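Local coordinates for Atu0111 protein (Agrobacterium tumefaciens, PDB 2FSQ) that is of unknown function but belongs to the 2H phosphoesterase clan and may therefore act on phosphoester bonds in a two-histidine active-site cleft, at residues P41-V46 against A113-Y118; L83-F88 against I216-P221; Q89-S94 against P99-T104; F223-F226 against F232-L235. One frame throughout, in Å; residues are numbered along the deposited sequence.

Contact 1: residues P41-V46 against A113-Y118; sequences PGNTVV and AVTDYY
A helix packed against a beta-sheet meets it here through a buried amide: Asn-43 of strand 42-48 reaches across to Thr-115 and Tyr-118 of helix 111-121. A first torsion of 55°, with CG between the backbone N and the carbonyl carbon, turns the amide toward the helix. The amide nitrogen carries the contact. Asn-43 ND2 donates to Thr-115 OG1 at 2.9 Å in a nearly straight bond (169° at the hydrogen), and the hydroxyl oxygen lies almost in the amide plane. Thr-115 OG1 in turn is bonded to the carbonyl of Ile-111, one helical turn earlier, so the threonine hydroxyl links the amide to the helix backbone. The other half of the amide is also held: Asn-43 OD1 accepts from the backbone N of Val-91 on the adjoining strand, and two bonds at opposite ends of the group fix its rotation. OD1 further approaches the edge of the Tyr-118 ring near the ring plane, 4.1 Å from Tyr-118 CD2, with amide and ring planes 74° apart. A methyl of Val-114, CG1, closes in on Asn-43 ND2 at 4.2 Å. The phenol oxygen of Tyr-118 reaches past this contact to the carbonyl of Phe-167, at the end of helix 150-167. The short strand and helix segments approach to 8.8 Å, a near-parallel helix-on-sheet packing against an antiparallel sheet, consistent with the alpha+beta lobes of the 2H phosphoesterase fold.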
# COMPACT_ATOMS: atom_id res chain seq x y z
N PRO A 41 -13.71 2.09 -6.86
CA PRO A 41 -13.65 0.63 -6.73
C PRO A 41 -12.60 -0.04 -7.58
O PRO A 41 -12.27 0.43 -8.66
CB PRO A 41 -15.04 0.16 -7.17
CG PRO A 41 -15.88 1.40 -7.25
CD PRO A 41 -14.98 2.56 -7.46
N GLY A 42 -12.11 -1.17 -7.09
CA GLY A 42 -11.10 -1.91 -7.81
C GLY A 42 -10.88 -3.27 -7.19
O GLY A 42 -11.68 -3.73 -6.35
N ASN A 43 -9.79 -3.91 -7.59
CA ASN A 43 -9.38 -5.16 -7.00
C ASN A 43 -7.85 -5.19 -6.91
O ASN A 43 -7.19 -4.30 -7.46
CB ASN A 43 -9.98 -6.36 -7.75
CG ASN A 43 -9.68 -6.36 -9.23
OD1 ASN A 43 -8.54 -6.17 -9.65
ND2 ASN A 43 -10.69 -6.63 -10.05
N THR A 44 -7.31 -6.16 -6.18
CA THR A 44 -5.90 -6.10 -5.82
C THR A 44 -5.49 -7.38 -5.11
O THR A 44 -6.36 -8.11 -4.63
CB THR A 44 -5.63 -4.89 -4.89
OG1 THR A 44 -4.23 -4.78 -4.60
CG2 THR A 44 -6.39 -4.99 -3.59
N VAL A 45 -4.19 -7.65 -5.05
CA VAL A 45 -3.67 -8.72 -4.21
C VAL A 45 -2.89 -8.07 -3.06
O VAL A 45 -1.92 -7.34 -3.28
CB VAL A 45 -2.75 -9.68 -4.95
CG1 VAL A 45 -2.30 -10.80 -3.99
CG2 VAL A 45 -3.48 -10.29 -6.15
N VAL A 46 -3.32 -8.36 -1.82
CA VAL A 46 -2.67 -7.75 -0.66
C VAL A 46 -2.48 -8.76 0.46
O VAL A 46 -3.14 -9.79 0.47
CB VAL A 46 -3.50 -6.54 -0.09
CG1 VAL A 46 -3.93 -5.61 -1.18
CG2 VAL A 46 -4.71 -7.01 0.71
N ALA A 113 -17.05 -7.29 -13.26
CA ALA A 113 -16.75 -8.27 -14.30
C ALA A 113 -15.26 -8.56 -14.41
O ALA A 113 -14.85 -9.68 -14.70
CB ALA A 113 -17.36 -7.86 -15.66
N VAL A 114 -14.41 -7.56 -14.17
CA VAL A 114 -12.98 -7.82 -14.16
C VAL A 114 -12.63 -8.74 -12.97
O VAL A 114 -11.83 -9.67 -13.10
CB VAL A 114 -12.13 -6.52 -14.11
CG1 VAL A 114 -10.67 -6.87 -14.23
CG2 VAL A 114 -12.54 -5.55 -15.24
N THR A 115 -13.23 -8.46 -11.81
CA THR A 115 -13.06 -9.28 -10.62
C THR A 115 -13.43 -10.75 -10.90
O THR A 115 -12.67 -11.66 -10.55
CB THR A 115 -13.83 -8.69 -9.44
OG1 THR A 115 -13.32 -7.38 -9.14
CG2 THR A 115 -13.70 -9.58 -8.20
N ASP A 116 -14.54 -10.98 -11.60
CA ASP A 116 -14.93 -12.35 -11.98
C ASP A 116 -13.92 -13.03 -12.92
O ASP A 116 -13.60 -14.21 -12.73
CB ASP A 116 -16.33 -12.39 -12.62
CG ASP A 116 -17.44 -11.86 -11.69
OD1 ASP A 116 -17.30 -11.89 -10.45
OD2 ASP A 116 -18.49 -11.44 -12.23
N TYR A 117 -13.44 -12.30 -13.92
CA TYR A 117 -12.43 -12.81 -14.87
C TYR A 117 -11.19 -13.26 -14.13
O TYR A 117 -10.67 -14.36 -14.37
CB TYR A 117 -12.14 -11.74 -15.95
CG TYR A 117 -10.93 -11.92 -16.88
CD1 TYR A 117 -10.99 -12.73 -18.02
CD2 TYR A 117 -9.76 -11.19 -16.67
CE1 TYR A 117 -9.89 -12.85 -18.90
CE2 TYR A 117 -8.66 -11.29 -17.54
CZ TYR A 117 -8.72 -12.11 -18.66
OH TYR A 117 -7.61 -12.21 -19.52
N TYR A 118 -10.75 -12.44 -13.17
CA TYR A 118 -9.58 -12.77 -12.39
C TYR A 118 -9.80 -13.89 -11.36
O TYR A 118 -8.93 -14.75 -11.19
CB TYR A 118 -9.06 -11.52 -11.71
CG TYR A 118 -8.35 -10.57 -12.64
CD1 TYR A 118 -7.59 -11.03 -13.72
CD2 TYR A 118 -8.38 -9.20 -12.40
CE1 TYR A 118 -6.92 -10.14 -14.55
CE2 TYR A 118 -7.71 -8.31 -13.21
CZ TYR A 118 -6.98 -8.78 -14.28
OH TYR A 118 -6.29 -7.91 -15.07

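Contact 2: residues L83-F88 against I216-P221; sequences LHMTVF and IQMRPP. With ACY (acetic acid), chain B.
Met-85, a selenomethionine in the crystal, crosses Met-218 at about a right angle, and its side chain can be followed outward from the backbone. Its CB meets the selenium of Met-218, 3.6 Å from Met-218 SE. CG stands opposite the backbone N (chi1 -177°), and the chain runs on extended to selenium (chi2 -173°), across the line of Met-218. There Met-85 SE finds the terminal methyl, 4.1 Å from Met-218 CE. A bend at chi3 (84°) then carries Met-85 CE on to 4.3 Å from that same Met-218 CE, methyl to methyl. Met-218, likewise a selenomethionine, is bent at its own third torsion; it was modelled in two conformers, and the details hold for one of them. Met-145 of strand 142-147 touches both residues.

Met-85 is the middle residue of a His-x-Thr sequence, the signature of 2H phosphoesterases, which suggests that the face of strand 84-92 away from this apolar packing belongs to the active site. An acetate, probably from the crystallisation liquor, sits there: Thr-86 OG1 donates to ACY OXT at 2.8 Å, while His-84 CE1 comes within 3.7 Å of ACY O. Thr-86 OG1 also lies in plane at the edge of the imidazole. Thr-182 OG1 on strand 179-182, probably the threonine of the second such motif, is also hydrogen-bonded to the acetate.

Beyond the motif, Val-87 and Phe-88 both face Val-45 in a classic beta bulge. Val-87 points toward the loop, where its CG2 packs 4.3 Å from CB of the Pro-221 ring, with Phe-163 of helix 150-167 against Val-87 and Trp-159 of the same helix against Pro-221.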
# COMPACT_ATOMS: atom_id res chain seq x y z
N LEU A 83 -5.23 -2.07 7.16
CA LEU A 83 -3.79 -2.06 6.93
C LEU A 83 -3.32 -3.30 6.20
O LEU A 83 -3.70 -4.43 6.52
CB LEU A 83 -3.03 -1.89 8.25
CG LEU A 83 -3.22 -0.54 8.95
CD1 LEU A 83 -2.58 -0.51 10.35
CD2 LEU A 83 -2.76 0.67 8.10
N HIS A 84 -2.49 -3.08 5.18
CA HIS A 84 -2.06 -4.18 4.33
C HIS A 84 -0.81 -3.79 3.57
O HIS A 84 -0.54 -2.60 3.40
CB HIS A 84 -3.14 -4.52 3.28
CG HIS A 84 -3.50 -3.35 2.42
ND1 HIS A 84 -3.01 -3.14 1.14
CD2 HIS A 84 -4.34 -2.32 2.66
CE1 HIS A 84 -3.51 -2.01 0.66
NE2 HIS A 84 -4.33 -1.50 1.56
N MSE A 85 -0.07 -4.79 3.13
CA MSE A 85 0.97 -4.57 2.14
C MSE A 85 0.44 -5.09 0.81
O MSE A 85 0.15 -6.28 0.68
CB MSE A 85 2.25 -5.33 2.48
CG MSE A 85 3.35 -5.03 1.47
SE MSE A 85 4.93 -6.17 1.76
CE MSE A 85 4.29 -7.71 0.77
N THR A 86 0.34 -4.23 -0.20
CA THR A 86 -0.03 -4.70 -1.55
C THR A 86 1.11 -5.56 -2.11
O THR A 86 2.29 -5.24 -1.97
CB THR A 86 -0.33 -3.51 -2.45
OG1 THR A 86 -1.42 -2.79 -1.87
CG2 THR A 86 -0.70 -3.94 -3.88
N VAL A 87 0.72 -6.70 -2.69
CA VAL A 87 1.68 -7.57 -3.37
C VAL A 87 1.64 -7.29 -4.87
O VAL A 87 2.68 -7.18 -5.51
CB VAL A 87 1.36 -9.05 -3.11
CG1 VAL A 87 2.33 -9.98 -3.85
CG2 VAL A 87 1.42 -9.33 -1.61
N PHE A 88 0.44 -7.15 -5.43
CA PHE A 88 0.29 -6.84 -6.86
C PHE A 88 -1.00 -6.08 -7.06
O PHE A 88 -2.06 -6.59 -6.70
CB PHE A 88 0.29 -8.14 -7.69
CG PHE A 88 0.36 -7.91 -9.17
CD1 PHE A 88 1.58 -7.82 -9.81
CD2 PHE A 88 -0.81 -7.78 -9.93
CE1 PHE A 88 1.66 -7.61 -11.18
CE2 PHE A 88 -0.74 -7.55 -11.31
CZ PHE A 88 0.49 -7.50 -11.93
N ILE A 216 7.46 -8.22 9.81
CA ILE A 216 6.10 -7.72 9.81
C ILE A 216 5.19 -8.91 9.56
O ILE A 216 5.02 -9.35 8.41
CB ILE A 216 5.91 -6.61 8.75
CG1 ILE A 216 6.90 -5.46 9.00
CG2 ILE A 216 4.47 -6.10 8.75
CD1 ILE A 216 6.88 -4.89 10.41
N GLN A 217 4.64 -9.46 10.64
CA GLN A 217 3.74 -10.59 10.48
C GLN A 217 2.54 -10.18 9.64
O GLN A 217 1.93 -9.14 9.89
CB GLN A 217 3.28 -11.10 11.83
CG GLN A 217 2.53 -12.42 11.71
CD GLN A 217 1.80 -12.82 12.96
OE1 GLN A 217 1.90 -12.18 13.99
NE2 GLN A 217 1.04 -13.90 12.86
N MSE A 218 2.17 -11.02 8.67
CA MSE A 218 1.01 -10.74 7.82
C MSE A 218 0.25 -12.00 7.45
O MSE A 218 0.73 -13.12 7.66
CB MSE A 218 1.42 -9.98 6.55
CG MSE A 218 1.90 -8.58 6.84
SE MSE A 218 2.49 -7.62 5.27
CE MSE A 218 4.15 -8.57 4.94
N ARG A 219 -0.95 -11.81 6.94
CA ARG A 219 -1.72 -12.91 6.39
C ARG A 219 -1.10 -13.30 5.04
O ARG A 219 -0.39 -12.51 4.43
CB ARG A 219 -3.17 -12.48 6.14
CG ARG A 219 -3.86 -11.69 7.26
CD ARG A 219 -5.35 -11.60 6.94
NE ARG A 219 -6.07 -10.66 7.80
CZ ARG A 219 -7.24 -10.11 7.49
NH1 ARG A 219 -7.84 -10.39 6.34
NH2 ARG A 219 -7.81 -9.25 8.33
N PRO A 220 -1.40 -14.52 4.56
CA PRO A 220 -0.99 -14.90 3.20
C PRO A 220 -1.60 -13.95 2.14
O PRO A 220 -2.65 -13.34 2.39
CB PRO A 220 -1.57 -16.30 3.02
CG PRO A 220 -1.85 -16.79 4.38
CD PRO A 220 -2.10 -15.62 5.25
N PRO A 221 -0.96 -13.84 0.98
CA PRO A 221 -1.52 -12.96 -0.05
C PRO A 221 -2.94 -13.38 -0.44
O PRO A 221 -3.24 -14.58 -0.49
CB PRO A 221 -0.58 -13.16 -1.24
CG PRO A 221 0.70 -13.65 -0.63
CD PRO A 221 0.27 -14.52 0.53
C ACY B . -0.94 0.99 -1.40
O ACY B . -1.55 0.99 -0.30
OXT ACY B . -0.67 -0.05 -2.07
CH3 ACY B . -0.45 2.30 -1.94

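Contact 3: residues Q89-S94 against P99-T104; sequences QGVIES and PYWPQT
Two first torsions bring Val-91 and Trp-101 together. The valine sets CG1 beside its backbone N (chi1 -61°), and the indole swings out opposite its own backbone N (chi1 -162°), so that CG1 comes to rest over one face of the ring. The contact belongs to the strand-loop-helix connection in which strand 84-92, an outer strand of the four-stranded antiparallel sheet, runs into a loop that turns back along its last residues before helix 111-121.

CG1 stands 3.6 Å above the indole plane, displaced toward the rim on the six-membered side, where Trp-101 CE3 is its nearest ring atom. The branch point touches the same ring, Val-91 CB lying 3.6 Å from Trp-101 CZ3. CG1 also lies 4.0 Å from Pro-102 CD, so it touches the indole face and the following proline together. Val-114 of helix 111-121 reaches both Val-91 and Trp-101 and completes this apolar cluster. The indole nitrogen makes weak hydrogen bonds to the carbonyls of Leu-105 and Pro-106 farther along the loop.

No direct hydrogen bond links the two backbones; water joins them. Both bridges converge on the carbonyl of Tyr-100. One water donates to Tyr-100 O and Gly-90 O, each at 2.7 Å. The other accepts from Ile-92 N at 3.1 Å and donates to Tyr-100 O at 2.8 Å. This second water lies in the plane of the indole at its edge, where Ile-92 O also approaches, 4.1 Å from Trp-101 CZ3.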
# COMPACT_ATOMS: atom_id res chain seq x y z
N GLN A 89 -0.92 -4.85 -7.59
CA GLN A 89 -2.12 -4.05 -7.82
C GLN A 89 -2.98 -4.69 -8.89
O GLN A 89 -2.48 -5.05 -9.95
CB GLN A 89 -1.78 -2.66 -8.33
CG GLN A 89 -1.18 -1.73 -7.31
CD GLN A 89 -1.10 -0.29 -7.84
OE1 GLN A 89 -1.79 0.07 -8.78
NE2 GLN A 89 -0.26 0.53 -7.22
N GLY A 90 -4.29 -4.75 -8.64
CA GLY A 90 -5.26 -5.15 -9.66
C GLY A 90 -5.72 -3.89 -10.40
O GLY A 90 -5.00 -2.89 -10.49
N VAL A 91 -6.93 -3.93 -10.93
CA VAL A 91 -7.46 -2.77 -11.66
C VAL A 91 -8.19 -1.82 -10.73
O VAL A 91 -8.56 -2.18 -9.61
CB VAL A 91 -8.39 -3.17 -12.85
CG1 VAL A 91 -7.61 -4.01 -13.85
CG2 VAL A 91 -9.63 -3.91 -12.34
N ILE A 92 -8.43 -0.60 -11.21
CA ILE A 92 -9.17 0.38 -10.42
C ILE A 92 -9.96 1.31 -11.35
O ILE A 92 -9.51 1.63 -12.46
CB ILE A 92 -8.23 1.14 -9.41
CG1 ILE A 92 -9.04 1.84 -8.31
CG2 ILE A 92 -7.29 2.11 -10.15
CD1 ILE A 92 -8.15 2.43 -7.17
N GLU A 93 -11.12 1.76 -10.87
CA GLU A 93 -12.05 2.56 -11.65
C GLU A 93 -11.43 3.83 -12.22
O GLU A 93 -11.78 4.27 -13.32
CB GLU A 93 -13.24 2.92 -10.76
CG GLU A 93 -14.24 3.87 -11.39
CD GLU A 93 -14.94 3.28 -12.60
OE1 GLU A 93 -15.24 2.07 -12.59
OE2 GLU A 93 -15.19 4.03 -13.57
N SER A 94 -10.50 4.39 -11.45
CA SER A 94 -9.84 5.65 -11.76
C SER A 94 -8.68 5.54 -12.74
O SER A 94 -8.07 6.55 -13.07
CB SER A 94 -9.33 6.29 -10.47
OG SER A 94 -8.60 5.34 -9.71
N PRO A 99 -0.85 0.54 -19.42
CA PRO A 99 -0.61 -0.84 -19.05
C PRO A 99 -1.11 -1.19 -17.65
O PRO A 99 -0.52 -2.07 -16.98
CB PRO A 99 0.92 -0.92 -19.08
CG PRO A 99 1.33 0.40 -18.54
CD PRO A 99 0.30 1.40 -19.07
N TYR A 100 -2.18 -0.53 -17.21
CA TYR A 100 -2.73 -0.77 -15.87
C TYR A 100 -4.01 -1.61 -15.94
O TYR A 100 -4.77 -1.69 -14.97
CB TYR A 100 -3.02 0.57 -15.17
CG TYR A 100 -1.86 1.52 -15.20
CD1 TYR A 100 -1.76 2.50 -16.19
CD2 TYR A 100 -0.81 1.39 -14.30
CE1 TYR A 100 -0.68 3.37 -16.23
CE2 TYR A 100 0.28 2.24 -14.34
CZ TYR A 100 0.36 3.21 -15.32
OH TYR A 100 1.45 4.05 -15.34
N TRP A 101 -4.22 -2.23 -17.09
CA TRP A 101 -5.45 -2.94 -17.42
C TRP A 101 -5.05 -4.08 -18.37
O TRP A 101 -4.11 -3.92 -19.15
CB TRP A 101 -6.38 -1.98 -18.15
CG TRP A 101 -7.81 -2.37 -18.21
CD1 TRP A 101 -8.44 -3.09 -19.21
CD2 TRP A 101 -8.83 -2.03 -17.27
NE1 TRP A 101 -9.77 -3.21 -18.92
CE2 TRP A 101 -10.04 -2.58 -17.74
CE3 TRP A 101 -8.84 -1.29 -16.07
CZ2 TRP A 101 -11.25 -2.44 -17.04
CZ3 TRP A 101 -10.05 -1.16 -15.38
CH2 TRP A 101 -11.23 -1.72 -15.87
N PRO A 102 -5.75 -5.23 -18.30
CA PRO A 102 -5.42 -6.29 -19.25
C PRO A 102 -5.86 -5.93 -20.66
O PRO A 102 -7.00 -5.54 -20.84
CB PRO A 102 -6.21 -7.49 -18.74
CG PRO A 102 -7.36 -6.93 -18.00
CD PRO A 102 -6.84 -5.62 -17.38
N GLN A 103 -4.97 -6.05 -21.65
CA GLN A 103 -5.37 -5.69 -23.02
C GLN A 103 -6.50 -6.56 -23.56
O GLN A 103 -7.20 -6.14 -24.48
CB GLN A 103 -4.18 -5.72 -23.98
CG GLN A 103 -4.49 -5.05 -25.33
CD GLN A 103 -3.25 -4.74 -26.14
OE1 GLN A 103 -2.22 -5.40 -26.02
NE2 GLN A 103 -3.35 -3.74 -27.00
N THR A 104 -6.70 -7.74 -22.99
CA THR A 104 -7.79 -8.62 -23.45
C THR A 104 -9.19 -8.13 -23.06
O THR A 104 -10.18 -8.64 -23.58
CB THR A 104 -7.63 -10.02 -22.87
OG1 THR A 104 -7.62 -9.91 -21.44
CG2 THR A 104 -6.32 -10.63 -23.33
O HOH W 1 -3.51 -1.95 -12.55
O HOH W 2 -6.44 0.01 -13.46

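Contact 4: residues F223-F226 against F232-L235; sequences FCEF and FKEL
Phe-232, on the returning side of a beta hairpin, lays its ring alongside that of Phe-226, the two side chains pointing the same way. Phe-232 CE1 is 3.5 Å from Phe-226 CD2, and with planes at 56° and centroids 5.2 Å apart the rings meet obliquely. The ring of Phe-226 is brought to this place by a first torsion of 56°, which holds its CG between the backbone N and the carbonyl carbon.

Next comes Lys-233, the hydrogen-bonded partner of Glu-225. Lys-233 N donates to Glu-225 O at 2.9 Å, and Glu-225 N returns a bond to Lys-233 O at 3.0 Å. Their side chains run side by side, yet the charged ends stay apart, with Lys-233 NZ 5.8 Å from Glu-225 OE2, too far for a salt bridge.

Glu-234 faces Cys-224 in a non-hydrogen-bonded pair on the sheet's other face, its CG 3.8 Å from Cys-224 SG. The carboxylate turns elsewhere, to a salt bridge with Arg-219.

Leu-235 N donates a 2.7 Å bond to Phe-223 O, and Phe-223 is also backbone-bonded to Val-236. The isobutyl group crosses Glu-225 at about a right angle, so that CD1 lies against the aliphatic and carboxylate parts of the glutamate and also nears the Phe-223 ring.

Thr-115 of helix 111-121 packs on both Glu-225 and Leu-235, Tyr-118 of that helix touches Phe-223, and strand 42-48 flanks strand 222-226 across from strand 233-237, one of the two outer strands of the four-stranded sheet.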
# COMPACT_ATOMS: atom_id res chain seq x y z
N PHE A 223 -6.36 -12.22 -3.12
CA PHE A 223 -7.03 -11.39 -4.11
C PHE A 223 -8.29 -10.81 -3.46
O PHE A 223 -9.12 -11.56 -2.91
CB PHE A 223 -7.36 -12.21 -5.37
CG PHE A 223 -8.13 -11.44 -6.41
CD1 PHE A 223 -7.58 -10.31 -7.01
CD2 PHE A 223 -9.39 -11.85 -6.80
CE1 PHE A 223 -8.27 -9.60 -7.96
CE2 PHE A 223 -10.09 -11.15 -7.76
CZ PHE A 223 -9.53 -10.02 -8.35
N CYS A 224 -8.42 -9.48 -3.52
CA CYS A 224 -9.45 -8.74 -2.80
C CYS A 224 -10.17 -7.80 -3.73
O CYS A 224 -9.63 -7.38 -4.77
CB CYS A 224 -8.85 -7.88 -1.68
SG CYS A 224 -7.98 -8.79 -0.40
N GLU A 225 -11.38 -7.42 -3.34
CA GLU A 225 -12.06 -6.28 -3.97
C GLU A 225 -12.28 -5.16 -2.95
O GLU A 225 -12.34 -5.42 -1.74
CB GLU A 225 -13.39 -6.71 -4.61
CG GLU A 225 -14.43 -7.11 -3.58
CD GLU A 225 -15.71 -7.65 -4.17
OE1 GLU A 225 -15.80 -7.83 -5.41
OE2 GLU A 225 -16.62 -7.92 -3.36
N PHE A 226 -12.43 -3.93 -3.44
CA PHE A 226 -12.66 -2.80 -2.56
C PHE A 226 -13.55 -1.77 -3.24
O PHE A 226 -13.50 -1.65 -4.48
CB PHE A 226 -11.35 -2.15 -2.13
CG PHE A 226 -10.46 -1.71 -3.28
CD1 PHE A 226 -10.60 -0.45 -3.84
CD2 PHE A 226 -9.49 -2.57 -3.79
CE1 PHE A 226 -9.79 -0.03 -4.92
CE2 PHE A 226 -8.67 -2.18 -4.86
CZ PHE A 226 -8.80 -0.91 -5.42
N PHE A 232 -10.87 -4.01 2.35
CA PHE A 232 -10.47 -4.92 1.27
C PHE A 232 -11.01 -6.30 1.59
O PHE A 232 -10.55 -6.94 2.54
CB PHE A 232 -8.94 -4.93 1.14
CG PHE A 232 -8.39 -3.59 0.80
CD1 PHE A 232 -8.17 -3.23 -0.53
CD2 PHE A 232 -8.14 -2.65 1.79
CE1 PHE A 232 -7.71 -1.97 -0.85
CE2 PHE A 232 -7.71 -1.37 1.48
CZ PHE A 232 -7.47 -1.04 0.14
N LYS A 233 -12.02 -6.73 0.83
CA LYS A 233 -12.68 -7.99 1.09
C LYS A 233 -11.93 -9.10 0.38
O LYS A 233 -11.76 -9.06 -0.83
CB LYS A 233 -14.12 -7.90 0.59
CG LYS A 233 -14.87 -9.20 0.69
CD LYS A 233 -16.36 -8.98 0.40
CE LYS A 233 -17.11 -10.29 0.24
NZ LYS A 233 -16.96 -11.20 1.40
N GLU A 234 -11.47 -10.09 1.15
CA GLU A 234 -10.73 -11.22 0.58
C GLU A 234 -11.64 -12.16 -0.19
O GLU A 234 -12.66 -12.63 0.33
CB GLU A 234 -9.98 -12.00 1.66
CG GLU A 234 -8.91 -11.19 2.40
CD GLU A 234 -8.04 -12.06 3.28
OE1 GLU A 234 -8.50 -13.16 3.66
OE2 GLU A 234 -6.91 -11.64 3.61
N LEU A 235 -11.26 -12.43 -1.43
CA LEU A 235 -12.04 -13.32 -2.30
C LEU A 235 -11.32 -14.65 -2.53
O LEU A 235 -11.95 -15.71 -2.49
CB LEU A 235 -12.36 -12.64 -3.64
CG LEU A 235 -13.12 -11.31 -3.57
CD1 LEU A 235 -13.27 -10.70 -4.97
CD2 LEU A 235 -14.49 -11.44 -2.89

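Overall arrangement
All four contacts draw on one antiparallel sheet, ordered 84-92, 42-48, 222-226, 233-237. Contact 1 sits near its middle, with centres about 9 Å from contact 3 and about 8 Å from contact 4. Probable backbone hydrogen bonds stitch them together: Thr-44 O to Cys-224 N (2.7 Å) toward contact 4, and Pro-41 O to Glu-93 N (2.8 Å) toward contact 3. Contacts 2 and 3 share strand 84-92 but lie about 20 Å apart, at its two ends. Contact 2 alone reaches the acetate and the presumed 2H site; contact 4 borders that region, where Phe-232 CE2 packs 3.4 Å from His-84 NE2.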